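Local coordinates for protein lasso peptide isopeptidase AtxE2 (PDB 5TXE) that hydrolyses the isopeptide bond of the lasso peptides astexin-2 and astexin-3, recognising their knotted shape and converting them to linear peptides, at residues S164-D172 / V230-R241. The protein carries 1 engineered substitution. Numbering follows the deposited sequence.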
loop_
_atom_site.group_PDB
_atom_site.type_symbol
_atom_site.label_atom_id
_atom_site.label_comp_id
_atom_site.label_asym_id
_atom_site.label_seq_id
_atom_site.Cartn_x
_atom_site.Cartn_y
_atom_site.Cartn_z
ATOM N N SER A 164 -21.981 -20.117 2.950
ATOM C CA SER A 164 -22.104 -20.187 4.401
ATOM C C SER A 164 -20.771 -20.554 4.989
ATOM O O SER A 164 -19.931 -21.040 4.302
ATOM C CB SER A 164 -23.138 -21.227 4.796
ATOM O OG SER A 164 -22.819 -22.395 4.131
ATOM N N PRO A 165 -20.578 -20.293 6.273
ATOM C CA PRO A 165 -19.333 -20.630 6.908
ATOM C C PRO A 165 -19.241 -22.131 7.114
ATOM O O PRO A 165 -20.220 -22.742 7.582
ATOM C CB PRO A 165 -19.430 -19.922 8.274
ATOM C CG PRO A 165 -20.886 -19.757 8.560
ATOM C CD PRO A 165 -21.528 -19.619 7.182
ATOM N N VAL A 166 -18.076 -22.718 6.821
ATOM C CA VAL A 166 -17.870 -24.159 7.015
ATOM C C VAL A 166 -16.775 -24.497 7.991
ATOM O O VAL A 166 -16.706 -25.595 8.490
ATOM C CB VAL A 166 -17.662 -24.865 5.683
ATOM C CG1 VAL A 166 -18.920 -24.728 4.821
ATOM C CG2 VAL A 166 -16.480 -24.276 4.916
ATOM N N ILE A 167 -15.914 -23.552 8.315
ATOM C CA ILE A 167 -14.934 -23.822 9.334
ATOM C C ILE A 167 -14.867 -22.638 10.278
ATOM O O ILE A 167 -14.665 -21.494 9.833
ATOM C CB ILE A 167 -13.525 -24.051 8.696
ATOM C CG1 ILE A 167 -13.575 -25.121 7.600
ATOM C CG2 ILE A 167 -12.531 -24.494 9.755
ATOM C CD1 ILE A 167 -12.254 -25.369 6.907
ATOM N N GLU A 168 -14.918 -22.936 11.575
ATOM C CA GLU A 168 -14.693 -21.942 12.603
ATOM C C GLU A 168 -13.871 -22.587 13.679
ATOM O O GLU A 168 -14.048 -23.747 13.954
ATOM C CB GLU A 168 -16.011 -21.499 13.231
ATOM C CG GLU A 168 -15.810 -20.419 14.275
ATOM C CD GLU A 168 -17.105 -20.017 14.987
ATOM O OE1 GLU A 168 -18.192 -20.140 14.389
ATOM O OE2 GLU A 168 -17.002 -19.539 16.146
ATOM N N ASP A 169 -12.992 -21.846 14.324
ATOM C CA ASP A 169 -12.368 -22.373 15.514
ATOM C C ASP A 169 -12.186 -21.295 16.589
ATOM O O ASP A 169 -12.580 -20.157 16.395
ATOM C CB ASP A 169 -11.068 -23.041 15.084
ATOM C CG ASP A 169 -10.771 -24.334 15.874
ATOM O OD1 ASP A 169 -10.935 -24.313 17.135
ATOM O OD2 ASP A 169 -10.333 -25.337 15.229
ATOM N N ALA A 170 -11.594 -21.649 17.714
ATOM C CA ALA A 170 -11.206 -20.654 18.742
ATOM C C ALA A 170 -10.196 -19.593 18.253
ATOM O O ALA A 170 -10.030 -18.549 18.879
ATOM C CB ALA A 170 -10.621 -21.352 19.953
ATOM N N TYR A 171 -9.564 -19.840 17.116
ATOM C CA TYR A 171 -8.581 -18.925 16.558
ATOM C C TYR A 171 -9.046 -18.524 15.186
ATOM O O TYR A 171 -9.902 -19.233 14.547
ATOM C CB TYR A 171 -7.216 -19.600 16.527
ATOM C CG TYR A 171 -7.200 -20.978 15.924
ATOM C CD1 TYR A 171 -7.419 -22.121 16.707
ATOM C CD2 TYR A 171 -6.928 -21.149 14.601
ATOM C CE1 TYR A 171 -7.390 -23.396 16.158
ATOM C CE2 TYR A 171 -6.895 -22.413 14.034
ATOM C CZ TYR A 171 -7.136 -23.531 14.820
ATOM O OH TYR A 171 -7.073 -24.761 14.255
ATOM N N ASP A 172 -8.536 -17.384 14.723
ATOM C CA ASP A 172 -8.802 -16.985 13.348
ATOM C C ASP A 172 -8.152 -17.975 12.363
ATOM O O ASP A 172 -6.962 -18.335 12.535
ATOM C CB ASP A 172 -8.249 -15.593 13.018
ATOM C CG ASP A 172 -8.988 -14.466 13.744
ATOM O OD1 ASP A 172 -10.235 -14.556 14.045
ATOM O OD2 ASP A 172 -8.287 -13.462 13.949
ATOM N N VAL A 230 -0.758 -24.525 13.212
ATOM C CA VAL A 230 -1.382 -25.844 13.348
ATOM C C VAL A 230 -2.233 -26.057 12.116
ATOM O O VAL A 230 -2.834 -25.092 11.592
ATOM C CB VAL A 230 -2.207 -25.866 14.622
ATOM C CG1 VAL A 230 -3.257 -26.950 14.666
ATOM C CG2 VAL A 230 -1.302 -25.990 15.818
ATOM N N TYR A 231 -2.198 -27.284 11.583
ATOM C CA TYR A 231 -2.897 -27.641 10.322
ATOM C C TYR A 231 -3.934 -28.659 10.666
ATOM O O TYR A 231 -3.650 -29.551 11.427
ATOM C CB TYR A 231 -1.930 -28.227 9.306
ATOM C CG TYR A 231 -0.838 -27.253 9.040
ATOM C CD1 TYR A 231 -1.012 -26.259 8.092
ATOM C CD2 TYR A 231 0.380 -27.289 9.768
ATOM C CE1 TYR A 231 -0.024 -25.307 7.876
ATOM C CE2 TYR A 231 1.376 -26.335 9.558
ATOM C CZ TYR A 231 1.166 -25.356 8.597
ATOM O OH TYR A 231 2.084 -24.377 8.320
ATOM N N GLN A 232 -5.128 -28.540 10.105
ATOM C CA GLN A 232 -6.190 -29.513 10.325
ATOM C C GLN A 232 -6.927 -29.718 9.024
ATOM O O GLN A 232 -6.896 -28.849 8.140
ATOM C CB GLN A 232 -7.213 -29.002 11.364
ATOM C CG GLN A 232 -6.771 -28.773 12.801
ATOM C CD GLN A 232 -7.069 -29.955 13.702
ATOM O OE1 GLN A 232 -8.204 -30.187 14.138
ATOM N NE2 GLN A 232 -6.042 -30.687 14.010
ATOM N N VAL A 233 -7.617 -30.848 8.912
ATOM C CA VAL A 233 -8.371 -31.173 7.715
ATOM C C VAL A 233 -9.798 -31.436 8.093
ATOM O O VAL A 233 -10.061 -32.160 9.051
ATOM C CB VAL A 233 -7.825 -32.445 7.033
ATOM C CG1 VAL A 233 -8.667 -32.790 5.817
ATOM C CG2 VAL A 233 -6.393 -32.201 6.599
ATOM N N LEU A 234 -10.710 -30.873 7.308
ATOM C CA LEU A 234 -12.097 -31.059 7.515
ATOM C C LEU A 234 -12.701 -31.762 6.328
ATOM O O LEU A 234 -12.589 -31.286 5.214
ATOM C CB LEU A 234 -12.810 -29.704 7.695
ATOM C CG LEU A 234 -14.327 -29.907 7.801
ATOM C CD1 LEU A 234 -14.740 -30.069 9.231
ATOM C CD2 LEU A 234 -15.125 -28.768 7.175
ATOM N N ASP A 235 -13.419 -32.855 6.588
ATOM C CA ASP A 235 -14.236 -33.535 5.559
ATOM C C ASP A 235 -15.622 -32.922 5.575
ATOM O O ASP A 235 -16.355 -33.087 6.514
ATOM C CB ASP A 235 -14.296 -35.038 5.892
ATOM C CG ASP A 235 -15.103 -35.882 4.866
ATOM O OD1 ASP A 235 -15.840 -35.357 3.966
ATOM O OD2 ASP A 235 -14.978 -37.114 5.010
ATOM N N LEU A 236 -15.983 -32.206 4.533
ATOM C CA LEU A 236 -17.252 -31.506 4.510
ATOM C C LEU A 236 -18.455 -32.425 4.466
ATOM O O LEU A 236 -19.530 -32.009 4.785
ATOM C CB LEU A 236 -17.324 -30.607 3.296
ATOM C CG LEU A 236 -16.389 -29.408 3.286
ATOM C CD1 LEU A 236 -16.347 -28.815 1.889
ATOM C CD2 LEU A 236 -16.851 -28.369 4.266
ATOM N N LYS A 237 -18.284 -33.664 4.062
ATOM C CA LYS A 237 -19.411 -34.580 4.036
ATOM C C LYS A 237 -19.691 -35.240 5.375
ATOM O O LYS A 237 -20.793 -35.685 5.603
ATOM C CB LYS A 237 -19.187 -35.671 3.006
ATOM C CG LYS A 237 -19.594 -35.276 1.597
ATOM C CD LYS A 237 -19.018 -36.251 0.580
ATOM C CE LYS A 237 -18.873 -37.676 1.118
ATOM N NZ LYS A 237 -18.086 -38.542 0.201
ATOM N N THR A 238 -18.715 -35.334 6.256
ATOM C CA THR A 238 -18.987 -35.928 7.538
ATOM C C THR A 238 -18.871 -34.943 8.685
ATOM O O THR A 238 -19.222 -35.294 9.818
ATOM C CB THR A 238 -18.035 -37.092 7.813
ATOM O OG1 THR A 238 -16.679 -36.623 7.807
ATOM C CG2 THR A 238 -18.227 -38.176 6.762
ATOM N N GLY A 239 -18.343 -33.740 8.438
ATOM C CA GLY A 239 -18.081 -32.791 9.504
ATOM C C GLY A 239 -16.945 -33.211 10.412
ATOM O O GLY A 239 -16.767 -32.607 11.455
ATOM N N THR A 240 -16.167 -34.237 10.059
ATOM C CA THR A 240 -15.058 -34.650 10.934
ATOM C C THR A 240 -13.760 -33.968 10.509
ATOM O O THR A 240 -13.563 -33.613 9.351
ATOM C CB THR A 240 -14.834 -36.189 10.995
ATOM O OG1 THR A 240 -14.687 -36.695 9.670
ATOM C CG2 THR A 240 -16.005 -36.890 11.667
ATOM N N ARG A 241 -12.914 -33.817 11.505
ATOM C CA ARG A 241 -11.624 -33.201 11.413
ATOM C C ARG A 241 -10.575 -34.194 11.809
ATOM O O ARG A 241 -10.778 -34.948 12.770
ATOM C CB ARG A 241 -11.516 -32.084 12.440
ATOM C CG ARG A 241 -12.061 -30.766 11.952
ATOM C CD ARG A 241 -12.924 -30.044 12.974
ATOM N NE ARG A 241 -13.404 -28.760 12.448
ATOM C CZ ARG A 241 -13.698 -27.699 13.182
ATOM N NH1 ARG A 241 -13.545 -27.699 14.495
ATOM N NH2 ARG A 241 -14.137 -26.619 12.577
HETATM O O HOH W 1 -5.685 -25.256 11.615
#
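Val166 meets Leu236 at about a right angle, the CB of Val166 lying 3.9 Å from Leu236 CD2. At Ile167 the apolar contact passes to Leu234, two residues earlier, in strand 230-235; the two side chains point end-on at each other, with Leu234 CD2 4.0 Å from Ile167 CG1. Val166 and Ile167 form a classic beta bulge opposite Val153 of strand 150-157, and Ile167 also packs on Tyr186. Beyond the strand, the backbone carbonyl of Glu168 takes the one direct hydrogen bond of the contact, from Arg241 NH2 to Glu168 O (3.2 Å, 156° at the hydrogen); the carboxylate of Glu168 instead pairs with Arg152. The Arg241 guanidinium slides past the carboxylate of Asp169 with the planes only 14° apart. Asp169 OD2 remains 4.1 Å from Arg241 NH1, well out of the guanidinium plane, so at most a weak attraction between charges is expected; OD2 also has a weak hydrogen bond with Tyr186 OH. Asp169 CB lies above one face of the Tyr171 ring, toward its rim. Tyr171 OH donates to a water (3.0 Å) that in turn donates to Val230 O. The arrangement is typical of successive beta-propeller blades: one sheet's outermost strand and exit loop pack against the next sheet's outer hairpin.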